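Long-range contact in regulatory protein, TetR family (Rhodobacter sphaeroides 2.4.1, PDB 3BRU), which represses transcription of its own operon as a DNA-binding regulator of the TetR family, probably by binding two operator sequences in the promoter: residues F89-L98 and W155-F163. Sequence-based numbering, arbitrary orientation.
Sequences FARLLDQAFL and WQRRTAQLF
R158 bridges from helix 143-167 of the C-terminal domain to the distal end of helix 74-97, the long helix that follows the predicted helix-turn-helix motif, and settles as a knob among A90, L93, D94 and F97. Its CB lies 4.0 Å from CD2 of F97, and farther out CD passes CD1 of L93. The chain then bends at chi3 (70°), which brings one face of the guanidinium over CB of L93 while its edge turns to D94 and the backbone of A90. NH1 donates to the carbonyl O of A90 over 3.2 Å, coming in somewhat out of the carbonyl plane. A weak second bond runs from NH1 to OD1 of D94. NH2 reaches the same OD1 in a salt bridge at an unusually short 2.5 Å, the carboxylate and guanidinium planes turned 53° apart. A90 O thus accepts from two donors, D94 N and R158 NH1, and the arginine joins the backbone and a side chain of one helical turn.

Hydrophobic contacts continue to either side of the arginine along the two segments, which run parallel (3° between axes) and approach to 11.8 Å. CD2 of L162 makes a CH-pi contact over one face of F97, with CD2 of L93 over the opposite face. T159 OG1 meets the F97 edge and donates to W155 O. In the other direction F89 CD2 comes within 3.3 Å of W155 NE1 and CE2, the rings oblique, and CD1 of the indole touches CD1 of L93. With an alanine in place of W155, F89 and L93 would probably lose their cover on this side, and W186 of helix 178-199 an aromatic neighbour. The arginine's charge is met by D94 OD1, with A90 O as a further acceptor, which probably fixes the guanidinium's rotation beside the apolar and aromatic contacts.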
loop_
_atom_site.group_PDB
_atom_site.type_symbol
_atom_site.label_atom_id
_atom_site.label_comp_id
_atom_site.label_asym_id
_atom_site.label_seq_id
_atom_site.Cartn_x
_atom_site.Cartn_y
_atom_site.Cartn_z
ATOM N N PHE A 89 1.325 18.800 -0.775
ATOM C CA PHE A 89 2.275 17.861 -1.339
ATOM C C PHE A 89 2.922 18.355 -2.617
ATOM O O PHE A 89 4.089 18.055 -2.841
ATOM C CB PHE A 89 1.587 16.525 -1.623
ATOM C CG PHE A 89 2.538 15.390 -1.732
ATOM C CD1 PHE A 89 3.049 14.785 -0.581
ATOM C CD2 PHE A 89 2.971 14.931 -2.985
ATOM C CE1 PHE A 89 3.955 13.715 -0.691
ATOM C CE2 PHE A 89 3.874 13.874 -3.091
ATOM C CZ PHE A 89 4.356 13.262 -1.947
ATOM N N ALA A 90 2.162 19.058 -3.467
ATOM C CA ALA A 90 2.695 19.663 -4.674
ATOM C C ALA A 90 3.858 20.594 -4.324
ATOM O O ALA A 90 4.840 20.648 -5.068
ATOM C CB ALA A 90 1.630 20.422 -5.408
ATOM N N ARG A 91 3.773 21.307 -3.201
ATOM C CA ARG A 91 4.857 22.214 -2.770
ATOM C C ARG A 91 6.132 21.505 -2.320
ATOM O O ARG A 91 7.238 22.039 -2.436
ATOM C CB ARG A 91 4.373 23.197 -1.678
ATOM C CG ARG A 91 3.342 24.160 -2.230
ATOM C CD ARG A 91 3.343 25.505 -1.538
ATOM N NE ARG A 91 2.267 26.328 -2.075
ATOM C CZ ARG A 91 1.058 26.451 -1.521
ATOM N NH1 ARG A 91 0.142 27.221 -2.120
ATOM N NH2 ARG A 91 0.760 25.822 -0.375
ATOM N N LEU A 92 5.983 20.309 -1.779
ATOM C CA LEU A 92 7.135 19.540 -1.414
ATOM C C LEU A 92 7.838 18.988 -2.674
ATOM O O LEU A 92 9.063 19.028 -2.765
ATOM C CB LEU A 92 6.746 18.495 -0.370
ATOM C CG LEU A 92 7.391 17.116 -0.253
ATOM C CD1 LEU A 92 7.484 16.642 1.204
ATOM C CD2 LEU A 92 6.477 16.183 -1.043
ATOM N N LEU A 93 7.060 18.526 -3.649
ATOM C CA LEU A 93 7.584 18.143 -4.955
ATOM C C LEU A 93 8.237 19.310 -5.698
ATOM O O LEU A 93 9.187 19.106 -6.444
ATOM C CB LEU A 93 6.473 17.528 -5.835
ATOM C CG LEU A 93 5.996 16.085 -5.602
ATOM C CD1 LEU A 93 4.886 15.687 -6.577
ATOM C CD2 LEU A 93 7.143 15.084 -5.691
ATOM N N ASP A 94 7.703 20.515 -5.539
ATOM C CA ASP A 94 8.251 21.699 -6.193
ATOM C C ASP A 94 9.682 21.929 -5.742
ATOM O O ASP A 94 10.544 22.292 -6.546
ATOM C CB ASP A 94 7.436 22.941 -5.843
ATOM C CG ASP A 94 6.120 23.014 -6.609
ATOM O OD1 ASP A 94 5.931 22.231 -7.579
ATOM O OD2 ASP A 94 5.256 23.848 -6.244
ATOM N N GLN A 95 9.914 21.717 -4.444
ATOM C CA GLN A 95 11.224 21.946 -3.830
ATOM C C GLN A 95 12.266 21.034 -4.474
ATOM O O GLN A 95 13.358 21.496 -4.830
ATOM C CB GLN A 95 11.166 21.736 -2.319
ATOM C CG GLN A 95 11.536 22.949 -1.586
ATOM C CD GLN A 95 11.501 22.794 -0.069
ATOM O OE1 GLN A 95 12.492 23.046 0.603
ATOM N NE2 GLN A 95 10.355 22.419 0.473
ATOM N N ALA A 96 11.895 19.760 -4.646
ATOM C CA ALA A 96 12.775 18.753 -5.209
ATOM C C ALA A 96 12.812 18.842 -6.746
ATOM O O ALA A 96 13.859 19.166 -7.335
ATOM C CB ALA A 96 12.366 17.364 -4.738
ATOM N N PHE A 97 11.668 18.609 -7.387
ATOM C CA PHE A 97 11.597 18.474 -8.847
ATOM C C PHE A 97 11.949 19.739 -9.612
ATOM O O PHE A 97 12.430 19.638 -10.750
ATOM C CB PHE A 97 10.211 17.993 -9.288
ATOM C CG PHE A 97 9.943 16.529 -9.024
ATOM C CD1 PHE A 97 10.705 15.803 -8.103
ATOM C CD2 PHE A 97 8.889 15.881 -9.683
ATOM C CE1 PHE A 97 10.449 14.432 -7.866
ATOM C CE2 PHE A 97 8.619 14.529 -9.449
ATOM C CZ PHE A 97 9.398 13.799 -8.537
ATOM N N LEU A 98 11.695 20.915 -9.019
ATOM C CA LEU A 98 11.991 22.192 -9.696
ATOM C C LEU A 98 13.333 22.844 -9.310
ATOM O O LEU A 98 13.638 23.960 -9.759
ATOM C CB LEU A 98 10.852 23.206 -9.535
ATOM C CG LEU A 98 9.439 22.839 -9.984
ATOM C CD1 LEU A 98 8.650 24.091 -9.970
ATOM C CD2 LEU A 98 9.378 22.196 -11.369
ATOM N N TRP A 155 1.164 13.165 -9.712
ATOM C CA TRP A 155 2.489 12.846 -9.243
ATOM C C TRP A 155 3.304 12.107 -10.307
ATOM O O TRP A 155 4.504 12.420 -10.517
ATOM C CB TRP A 155 2.395 12.043 -7.974
ATOM C CG TRP A 155 1.767 12.781 -6.817
ATOM C CD1 TRP A 155 1.529 14.142 -6.708
ATOM C CD2 TRP A 155 1.326 12.204 -5.584
ATOM N NE1 TRP A 155 0.948 14.426 -5.488
ATOM C CE2 TRP A 155 0.820 13.262 -4.777
ATOM C CE3 TRP A 155 1.310 10.884 -5.074
ATOM C CZ2 TRP A 155 0.287 13.038 -3.498
ATOM C CZ3 TRP A 155 0.789 10.662 -3.793
ATOM C CH2 TRP A 155 0.287 11.734 -3.021
ATOM N N GLN A 156 2.659 11.138 -10.968
ATOM C CA GLN A 156 3.255 10.356 -12.041
ATOM C C GLN A 156 3.639 11.199 -13.256
ATOM O O GLN A 156 4.705 11.013 -13.809
ATOM C CB GLN A 156 2.293 9.224 -12.462
ATOM C CG GLN A 156 2.282 8.045 -11.508
ATOM C CD GLN A 156 1.211 6.992 -11.816
ATOM O OE1 GLN A 156 0.956 6.124 -10.983
ATOM N NE2 GLN A 156 0.569 7.076 -12.992
ATOM N N ARG A 157 2.782 12.125 -13.659
ATOM C CA ARG A 157 3.093 13.053 -14.762
ATOM C C ARG A 157 4.305 13.948 -14.453
ATOM O O ARG A 157 5.110 14.262 -15.344
ATOM C CB ARG A 157 1.906 13.972 -15.032
ATOM C CG ARG A 157 1.132 13.649 -16.239
ATOM C CD ARG A 157 -0.009 14.682 -16.477
ATOM N NE ARG A 157 -1.171 14.404 -15.628
ATOM C CZ ARG A 157 -1.600 15.203 -14.653
ATOM N NH1 ARG A 157 -0.998 16.385 -14.392
ATOM N NH2 ARG A 157 -2.645 14.815 -13.935
ATOM N N ARG A 158 4.426 14.396 -13.205
ATOM C CA ARG A 158 5.561 15.252 -12.846
ATOM C C ARG A 158 6.863 14.443 -12.882
ATOM O O ARG A 158 7.896 14.934 -13.320
ATOM C CB ARG A 158 5.358 15.890 -11.472
ATOM C CG ARG A 158 4.190 16.850 -11.428
ATOM C CD ARG A 158 4.148 17.568 -10.078
ATOM N NE ARG A 158 5.258 18.513 -9.938
ATOM C CZ ARG A 158 5.364 19.440 -8.979
ATOM N NH1 ARG A 158 4.425 19.562 -8.032
ATOM N NH2 ARG A 158 6.411 20.257 -8.982
ATOM N N THR A 159 6.768 13.185 -12.452
ATOM C CA THR A 159 7.895 12.266 -12.348
ATOM C C THR A 159 8.387 11.789 -13.722
ATOM O O THR A 159 9.590 11.731 -13.937
ATOM C CB THR A 159 7.523 11.104 -11.415
ATOM O OG1 THR A 159 7.027 11.673 -10.205
ATOM C CG2 THR A 159 8.707 10.203 -11.083
ATOM N N ALA A 160 7.468 11.473 -14.633
ATOM C CA ALA A 160 7.817 11.135 -16.015
ATOM C C ALA A 160 8.534 12.294 -16.689
ATOM O O ALA A 160 9.494 12.092 -17.416
ATOM C CB ALA A 160 6.601 10.753 -16.790
ATOM N N GLN A 161 8.082 13.511 -16.427
ATOM C CA GLN A 161 8.745 14.697 -16.976
ATOM C C GLN A 161 10.184 14.779 -16.436
ATOM O O GLN A 161 11.108 15.022 -17.191
ATOM C CB GLN A 161 7.948 15.949 -16.667
ATOM C CG GLN A 161 8.513 17.224 -17.270
ATOM C CD GLN A 161 8.040 18.478 -16.510
ATOM O OE1 GLN A 161 7.142 18.411 -15.644
ATOM N NE2 GLN A 161 8.647 19.629 -16.827
ATOM N N LEU A 162 10.359 14.500 -15.139
ATOM C CA LEU A 162 11.677 14.387 -14.524
ATOM C C LEU A 162 12.542 13.362 -15.253
ATOM O O LEU A 162 13.700 13.662 -15.611
ATOM C CB LEU A 162 11.548 14.002 -13.051
ATOM C CG LEU A 162 12.819 14.065 -12.203
ATOM C CD1 LEU A 162 13.560 15.360 -12.504
ATOM C CD2 LEU A 162 12.490 14.017 -10.705
ATOM N N PHE A 163 11.964 12.168 -15.468
ATOM C CA PHE A 163 12.618 11.098 -16.214
ATOM C C PHE A 163 12.937 11.473 -17.675
ATOM O O PHE A 163 13.973 11.058 -18.173
ATOM C CB PHE A 163 11.851 9.756 -16.147
ATOM C CG PHE A 163 11.772 9.149 -14.762
ATOM C CD1 PHE A 163 12.813 9.296 -13.843
ATOM C CD2 PHE A 163 10.661 8.395 -14.376
ATOM C CE1 PHE A 163 12.719 8.726 -12.540
ATOM C CE2 PHE A 163 10.580 7.815 -13.100
ATOM C CZ PHE A 163 11.607 7.985 -12.176
#